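Chloride intracellular channel Clic (Drosophila melanogaster, PDB 2YV7) might insert into membranes and form pH-dependent chloride channels, passing from a soluble, globular state with a glutathione transferase fold to a membrane-inserted one. Local coordinates at residues A[158-166]-A[203-213]. Sequence-based numbering, arbitrary orientation.
Sequences LSARNTRFL and ALWRYMYHMYQ
Arg164 lies across one face of the His210 imidazole. Its CG makes a CH-pi contact 4.0 Å from the centroid of the His210 ring. The chain then bends at chi3 (-88°), which brings the guanidinium over the same ring with the two planes 31° apart. Arg164 NH1 sits 3.0 Å from His210 ND1, but ND1 lies over the face of the guanidinium, so the pair is not a hydrogen bond. The His210 ND1 proton instead points to Gln213 OE1, in the imidazole plane, in a weak bond of 3.5 Å. One water links the segments: it donates to His210 O at 2.8 Å and weakly accepts from Arg164 NH1.

The contact belongs to the all-helical C-terminal domain of the GST fold. It joins the end of helix 141-161 and the loop after it to helix 202-212.

Apolar packing fills the buried side. Leu158 CB meets Ala203 CB, and Leu158 CD1 reaches Tyr207 CB at 3.8 Å. With chi1 at -178°, the Tyr207 ring extends from its helix to the 162-166 loop. There its CD1-CE1 edge meets Arg164 O and Phe165 CA. Leu166 CD1 lies 3.8 Å from Tyr207 OH. That hydroxyl is hydrogen-bonded to Asp175 OD1, which also accepts a hydrogen bond from Leu166 N.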
ATOM      1  N   LEU A 158     -17.867   5.201  -1.147  1.00 24.19           N
ATOM      2  CA  LEU A 158     -17.907   4.672   0.197  1.00 29.44           C
ATOM      3  C   LEU A 158     -19.219   5.029   0.943  1.00 31.24           C
ATOM      4  O   LEU A 158     -19.827   4.182   1.615  1.00 36.10           O
ATOM      5  CB  LEU A 158     -16.689   5.166   0.964  1.00 26.26           C
ATOM      6  CG  LEU A 158     -15.346   4.493   0.559  1.00 23.53           C
ATOM      7  CD1 LEU A 158     -14.210   5.246   1.097  1.00 24.29           C
ATOM      8  CD2 LEU A 158     -15.366   2.925   1.009  1.00 25.88           C
ATOM      9  N   SER A 159     -19.619   6.290   0.814  1.00 31.15           N
ATOM     10  CA  SER A 159     -20.833   6.811   1.439  1.00 34.78           C
ATOM     11  C   SER A 159     -22.046   6.071   0.856  1.00 30.68           C
ATOM     12  O   SER A 159     -22.948   5.661   1.624  1.00 32.53           O
ATOM     13  CB  SER A 159     -20.864   8.338   1.161  1.00 30.91           C
ATOM     14  OG  SER A 159     -22.008   8.974   1.696  1.00 43.37           O
ATOM     15  N   ALA A 160     -22.076   5.869  -0.467  1.00 27.95           N
ATOM     16  CA  ALA A 160     -23.226   5.219  -1.146  1.00 33.57           C
ATOM     17  C   ALA A 160     -23.286   3.745  -0.755  1.00 35.36           C
ATOM     18  O   ALA A 160     -24.367   3.217  -0.477  1.00 40.48           O
ATOM     19  CB  ALA A 160     -23.155   5.337  -2.614  1.00 32.59           C
ATOM     20  N   ARG A 161     -22.119   3.107  -0.664  1.00 35.78           N
ATOM     21  CA  ARG A 161     -22.072   1.668  -0.344  1.00 37.25           C
ATOM     22  C   ARG A 161     -22.295   1.400   1.133  1.00 37.68           C
ATOM     23  O   ARG A 161     -22.842   0.365   1.483  1.00 44.64           O
ATOM     24  CB  ARG A 161     -20.791   1.015  -0.891  1.00 38.03           C
ATOM     25  CG  ARG A 161     -20.613   1.101  -2.465  1.00 45.06           C
ATOM     26  CD  ARG A 161     -21.311  -0.057  -3.213  1.00 42.05           C
ATOM     27  NE  ARG A 161     -20.938  -0.201  -4.631  1.00 47.37           N
ATOM     28  CZ  ARG A 161     -19.981  -1.013  -5.098  1.00 45.59           C
ATOM     29  NH1 ARG A 161     -19.251  -1.746  -4.268  1.00 47.71           N
ATOM     30  NH2 ARG A 161     -19.723  -1.079  -6.400  1.00 47.61           N
ATOM     31  N   ASN A 162     -21.910   2.329   2.010  1.00 34.16           N
ATOM     32  CA  ASN A 162     -21.948   2.151   3.459  1.00 34.31           C
ATOM     33  C   ASN A 162     -21.457   0.776   3.909  1.00 39.40           C
ATOM     34  O   ASN A 162     -22.090   0.107   4.704  1.00 37.73           O
ATOM     35  CB  ASN A 162     -23.336   2.466   4.034  1.00 45.41           C
ATOM     36  CG  ASN A 162     -23.271   2.955   5.478  1.00 47.48           C
ATOM     37  OD1 ASN A 162     -22.466   3.831   5.823  1.00 52.19           O
ATOM     38  ND2 ASN A 162     -24.106   2.387   6.332  1.00 49.88           N
ATOM     39  N   THR A 163     -20.322   0.359   3.362  1.00 33.11           N
ATOM     40  CA  THR A 163     -19.639  -0.850   3.796  1.00 36.56           C
ATOM     41  C   THR A 163     -18.311  -0.382   4.388  1.00 35.22           C
ATOM     42  O   THR A 163     -17.918   0.780   4.182  1.00 33.92           O
ATOM     43  CB  THR A 163     -19.437  -1.798   2.642  1.00 36.95           C
ATOM     44  OG1 THR A 163     -18.783  -1.113   1.542  1.00 38.94           O
ATOM     45  CG2 THR A 163     -20.798  -2.330   2.160  1.00 39.12           C
ATOM     46  N   ARG A 164     -17.665  -1.251   5.161  1.00 33.68           N
ATOM     47  CA  ARG A 164     -16.464  -0.875   5.884  1.00 32.55           C
ATOM     48  C   ARG A 164     -15.383  -0.646   4.833  1.00 33.71           C
ATOM     49  O   ARG A 164     -14.645   0.304   4.963  1.00 33.24           O
ATOM     50  CB  ARG A 164     -15.971  -1.936   6.872  1.00 32.69           C
ATOM     51  CG  ARG A 164     -14.777  -1.493   7.699  1.00 39.93           C
ATOM     52  CD  ARG A 164     -14.366  -2.509   8.697  1.00 42.57           C
ATOM     53  NE  ARG A 164     -15.124  -2.283   9.901  1.00 50.36           N
ATOM     54  CZ  ARG A 164     -14.597  -2.033  11.090  1.00 50.65           C
ATOM     55  NH1 ARG A 164     -13.276  -1.996  11.271  1.00 53.42           N
ATOM     56  NH2 ARG A 164     -15.418  -1.851  12.112  1.00 54.62           N
ATOM     57  N   PHE A 165     -15.345  -1.499   3.815  1.00 30.80           N
ATOM     58  CA  PHE A 165     -14.272  -1.377   2.795  1.00 31.33           C
ATOM     59  C   PHE A 165     -14.821  -1.144   1.385  1.00 29.95           C
ATOM     60  O   PHE A 165     -16.020  -0.951   1.210  1.00 29.50           O
ATOM     61  CB  PHE A 165     -13.407  -2.639   2.890  1.00 29.36           C
ATOM     62  CG  PHE A 165     -12.788  -2.824   4.241  1.00 28.79           C
ATOM     63  CD1 PHE A 165     -11.814  -1.946   4.713  1.00 30.96           C
ATOM     64  CD2 PHE A 165     -13.201  -3.901   5.063  1.00 32.96           C
ATOM     65  CE1 PHE A 165     -11.220  -2.133   5.964  1.00 32.39           C
ATOM     66  CE2 PHE A 165     -12.586  -4.100   6.318  1.00 31.33           C
ATOM     67  CZ  PHE A 165     -11.614  -3.217   6.755  1.00 29.46           C
ATOM     68  N   LEU A 166     -13.967  -1.120   0.363  1.00 25.70           N
ATOM     69  CA  LEU A 166     -14.453  -0.659  -0.940  1.00 26.42           C
ATOM     70  C   LEU A 166     -15.566  -1.558  -1.541  1.00 29.91           C
ATOM     71  O   LEU A 166     -16.414  -1.078  -2.269  1.00 29.92           O
ATOM     72  CB  LEU A 166     -13.343  -0.606  -1.986  1.00 24.69           C
ATOM     73  CG  LEU A 166     -12.387   0.561  -1.834  1.00 24.61           C
ATOM     74  CD1 LEU A 166     -11.079   0.309  -2.554  1.00 26.20           C
ATOM     75  CD2 LEU A 166     -13.053   1.867  -2.406  1.00 26.41           C
ATOM     76  N   ALA A 203     -16.904   9.772   4.770  1.00 23.96           N
ATOM     77  CA  ALA A 203     -16.828   8.285   4.513  1.00 22.09           C
ATOM     78  C   ALA A 203     -15.359   7.868   4.288  1.00 25.54           C
ATOM     79  O   ALA A 203     -14.916   6.757   4.693  1.00 25.76           O
ATOM     80  CB  ALA A 203     -17.661   7.915   3.369  1.00 23.71           C
ATOM     81  N   LEU A 204     -14.621   8.758   3.639  1.00 23.52           N
ATOM     82  CA  LEU A 204     -13.179   8.552   3.411  1.00 27.88           C
ATOM     83  C   LEU A 204     -12.396   8.572   4.728  1.00 26.10           C
ATOM     84  O   LEU A 204     -11.504   7.748   4.953  1.00 24.75           O
ATOM     85  CB  LEU A 204     -12.654   9.562   2.377  1.00 24.83           C
ATOM     86  CG  LEU A 204     -11.203   9.254   1.896  1.00 24.19           C
ATOM     87  CD1 LEU A 204     -11.072   7.849   1.222  1.00 26.86           C
ATOM     88  CD2 LEU A 204     -10.667  10.379   0.996  1.00 27.33           C
ATOM     89  N   TRP A 205     -12.738   9.500   5.616  1.00 23.81           N
ATOM     90  CA  TRP A 205     -12.010   9.586   6.888  1.00 24.59           C
ATOM     91  C   TRP A 205     -12.351   8.361   7.713  1.00 29.91           C
ATOM     92  O   TRP A 205     -11.489   7.785   8.365  1.00 29.54           O
ATOM     93  CB  TRP A 205     -12.344  10.918   7.597  1.00 26.17           C
ATOM     94  CG  TRP A 205     -11.446  11.994   7.161  1.00 28.44           C
ATOM     95  CD1 TRP A 205     -11.788  13.164   6.514  1.00 26.17           C
ATOM     96  CD2 TRP A 205     -10.013  12.012   7.307  1.00 25.62           C
ATOM     97  NE1 TRP A 205     -10.657  13.896   6.271  1.00 27.40           N
ATOM     98  CE2 TRP A 205      -9.555  13.229   6.739  1.00 28.91           C
ATOM     99  CE3 TRP A 205      -9.080  11.109   7.879  1.00 25.99           C
ATOM    100  CZ2 TRP A 205      -8.202  13.600   6.719  1.00 24.99           C
ATOM    101  CZ3 TRP A 205      -7.691  11.451   7.848  1.00 25.91           C
ATOM    102  CH2 TRP A 205      -7.276  12.700   7.271  1.00 28.10           C
ATOM    103  N   ARG A 206     -13.589   7.903   7.591  1.00 27.29           N
ATOM    104  CA  ARG A 206     -14.040   6.686   8.307  1.00 27.41           C
ATOM    105  C   ARG A 206     -13.291   5.453   7.739  1.00 29.57           C
ATOM    106  O   ARG A 206     -12.864   4.582   8.484  1.00 27.75           O
ATOM    107  CB  ARG A 206     -15.542   6.558   8.190  1.00 32.26           C
ATOM    108  CG  ARG A 206     -16.156   5.306   8.860  1.00 37.18           C
ATOM    109  CD  ARG A 206     -17.728   5.274   8.822  1.00 40.81           C
ATOM    110  NE  ARG A 206     -18.353   5.913   7.648  1.00 48.57           N
ATOM    111  CZ  ARG A 206     -19.055   7.064   7.685  1.00 50.28           C
ATOM    112  NH1 ARG A 206     -19.241   7.716   8.843  1.00 52.86           N
ATOM    113  NH2 ARG A 206     -19.583   7.577   6.565  1.00 49.72           N
ATOM    114  N   TYR A 207     -13.086   5.412   6.424  1.00 24.97           N
ATOM    115  CA  TYR A 207     -12.317   4.332   5.823  1.00 24.08           C
ATOM    116  C   TYR A 207     -10.861   4.335   6.377  1.00 25.52           C
ATOM    117  O   TYR A 207     -10.318   3.281   6.728  1.00 24.92           O
ATOM    118  CB  TYR A 207     -12.310   4.559   4.287  1.00 23.30           C
ATOM    119  CG  TYR A 207     -11.604   3.527   3.453  1.00 22.77           C
ATOM    120  CD1 TYR A 207     -12.179   2.283   3.170  1.00 26.26           C
ATOM    121  CD2 TYR A 207     -10.366   3.832   2.897  1.00 23.53           C
ATOM    122  CE1 TYR A 207     -11.548   1.334   2.336  1.00 25.51           C
ATOM    123  CE2 TYR A 207      -9.699   2.894   2.038  1.00 25.90           C
ATOM    124  CZ  TYR A 207     -10.290   1.685   1.753  1.00 22.65           C
ATOM    125  OH  TYR A 207      -9.604   0.855   0.915  1.00 23.74           O
ATOM    126  N   MET A 208     -10.227   5.521   6.431  1.00 24.36           N
ATOM    127  CA  MET A 208      -8.863   5.618   6.951  1.00 28.05           C
ATOM    128  C   MET A 208      -8.805   5.250   8.439  1.00 25.50           C
ATOM    129  O   MET A 208      -7.856   4.573   8.905  1.00 25.82           O
ATOM    130  CB  MET A 208      -8.276   7.008   6.646  1.00 23.41           C
ATOM    131  CG  MET A 208      -8.082   7.183   5.159  1.00 23.83           C
ATOM    132  SD  MET A 208      -7.191   8.670   4.700  1.00 26.52           S
ATOM    133  CE  MET A 208      -8.504   9.857   4.616  1.00 26.86           C
ATOM    134  N   TYR A 209      -9.842   5.627   9.173  1.00 28.05           N
ATOM    135  CA  TYR A 209      -9.918   5.260  10.566  1.00 29.86           C
ATOM    136  C   TYR A 209      -9.791   3.740  10.664  1.00 28.42           C
ATOM    137  O   TYR A 209      -8.936   3.218  11.393  1.00 31.59           O
ATOM    138  CB  TYR A 209     -11.213   5.761  11.159  1.00 37.60           C
ATOM    139  CG  TYR A 209     -11.387   5.379  12.585  1.00 43.93           C
ATOM    140  CD1 TYR A 209     -10.710   6.076  13.589  1.00 43.67           C
ATOM    141  CD2 TYR A 209     -12.222   4.342  12.938  1.00 42.33           C
ATOM    142  CE1 TYR A 209     -10.865   5.729  14.928  1.00 47.51           C
ATOM    143  CE2 TYR A 209     -12.392   3.996  14.257  1.00 46.99           C
ATOM    144  CZ  TYR A 209     -11.696   4.695  15.251  1.00 44.92           C
ATOM    145  OH  TYR A 209     -11.867   4.365  16.591  1.00 47.65           O
ATOM    146  N   HIS A 210     -10.585   3.037   9.888  1.00 25.94           N
ATOM    147  CA  HIS A 210     -10.489   1.575   9.844  1.00 27.55           C
ATOM    148  C   HIS A 210      -9.194   1.036   9.328  1.00 30.42           C
ATOM    149  O   HIS A 210      -8.778  -0.021   9.741  1.00 29.27           O
ATOM    150  CB  HIS A 210     -11.644   0.980   9.085  1.00 30.76           C
ATOM    151  CG  HIS A 210     -12.963   1.242   9.741  1.00 35.83           C
ATOM    152  ND1 HIS A 210     -13.177   1.009  11.084  1.00 38.67           N
ATOM    153  CD2 HIS A 210     -14.110   1.789   9.262  1.00 34.58           C
ATOM    154  CE1 HIS A 210     -14.417   1.367  11.397  1.00 37.93           C
ATOM    155  NE2 HIS A 210     -15.007   1.832  10.305  1.00 37.57           N
ATOM    156  N   MET A 211      -8.580   1.730   8.360  1.00 24.69           N
ATOM    157  CA  MET A 211      -7.268   1.335   7.854  1.00 23.24           C
ATOM    158  C   MET A 211      -6.201   1.306   8.903  1.00 24.94           C
ATOM    159  O   MET A 211      -5.335   0.408   8.904  1.00 27.58           O
ATOM    160  CB  MET A 211      -6.888   2.293   6.697  1.00 23.57           C
ATOM    161  CG  MET A 211      -5.540   2.719   6.584  1.00 32.28           C
ATOM    162  SD  MET A 211      -5.573   3.789   5.077  1.00 25.79           S
ATOM    163  CE  MET A 211      -4.757   5.184   5.781  1.00 32.51           C
ATOM    164  N   TYR A 212      -6.285   2.235   9.848  1.00 23.79           N
ATOM    165  CA  TYR A 212      -5.300   2.271  10.899  1.00 28.05           C
ATOM    166  C   TYR A 212      -5.527   1.209  11.967  1.00 33.28           C
ATOM    167  O   TYR A 212      -4.615   0.979  12.762  1.00 38.36           O
ATOM    168  CB  TYR A 212      -5.274   3.650  11.513  1.00 26.67           C
ATOM    169  CG  TYR A 212      -4.778   4.722  10.531  1.00 23.79           C
ATOM    170  CD1 TYR A 212      -3.531   4.565   9.801  1.00 21.29           C
ATOM    171  CD2 TYR A 212      -5.529   5.901  10.328  1.00 25.05           C
ATOM    172  CE1 TYR A 212      -3.099   5.500   8.897  1.00 24.66           C
ATOM    173  CE2 TYR A 212      -5.079   6.874   9.429  1.00 23.21           C
ATOM    174  CZ  TYR A 212      -3.860   6.686   8.752  1.00 24.15           C
ATOM    175  OH  TYR A 212      -3.448   7.617   7.887  1.00 23.85           O
ATOM    176  N   GLN A 213      -6.733   0.624  12.012  1.00 30.25           N
ATOM    177  CA  GLN A 213      -7.066  -0.497  12.928  1.00 30.95           C
ATOM    178  C   GLN A 213      -6.707  -1.845  12.309  1.00 37.77           C
ATOM    179  O   GLN A 213      -6.835  -2.884  12.977  1.00 34.55           O
ATOM    180  CB  GLN A 213      -8.550  -0.499  13.306  1.00 34.43           C
ATOM    181  CG  GLN A 213      -8.974   0.667  14.159  1.00 38.07           C
ATOM    182  CD  GLN A 213     -10.483   0.684  14.462  1.00 43.54           C
ATOM    183  OE1 GLN A 213     -11.288  -0.037  13.835  1.00 44.75           O
ATOM    184  NE2 GLN A 213     -10.874   1.536  15.407  1.00 43.12           N
TER
HETATM  185  O   HOH W   1     -10.282  -2.274  10.406  1.00 40.50           O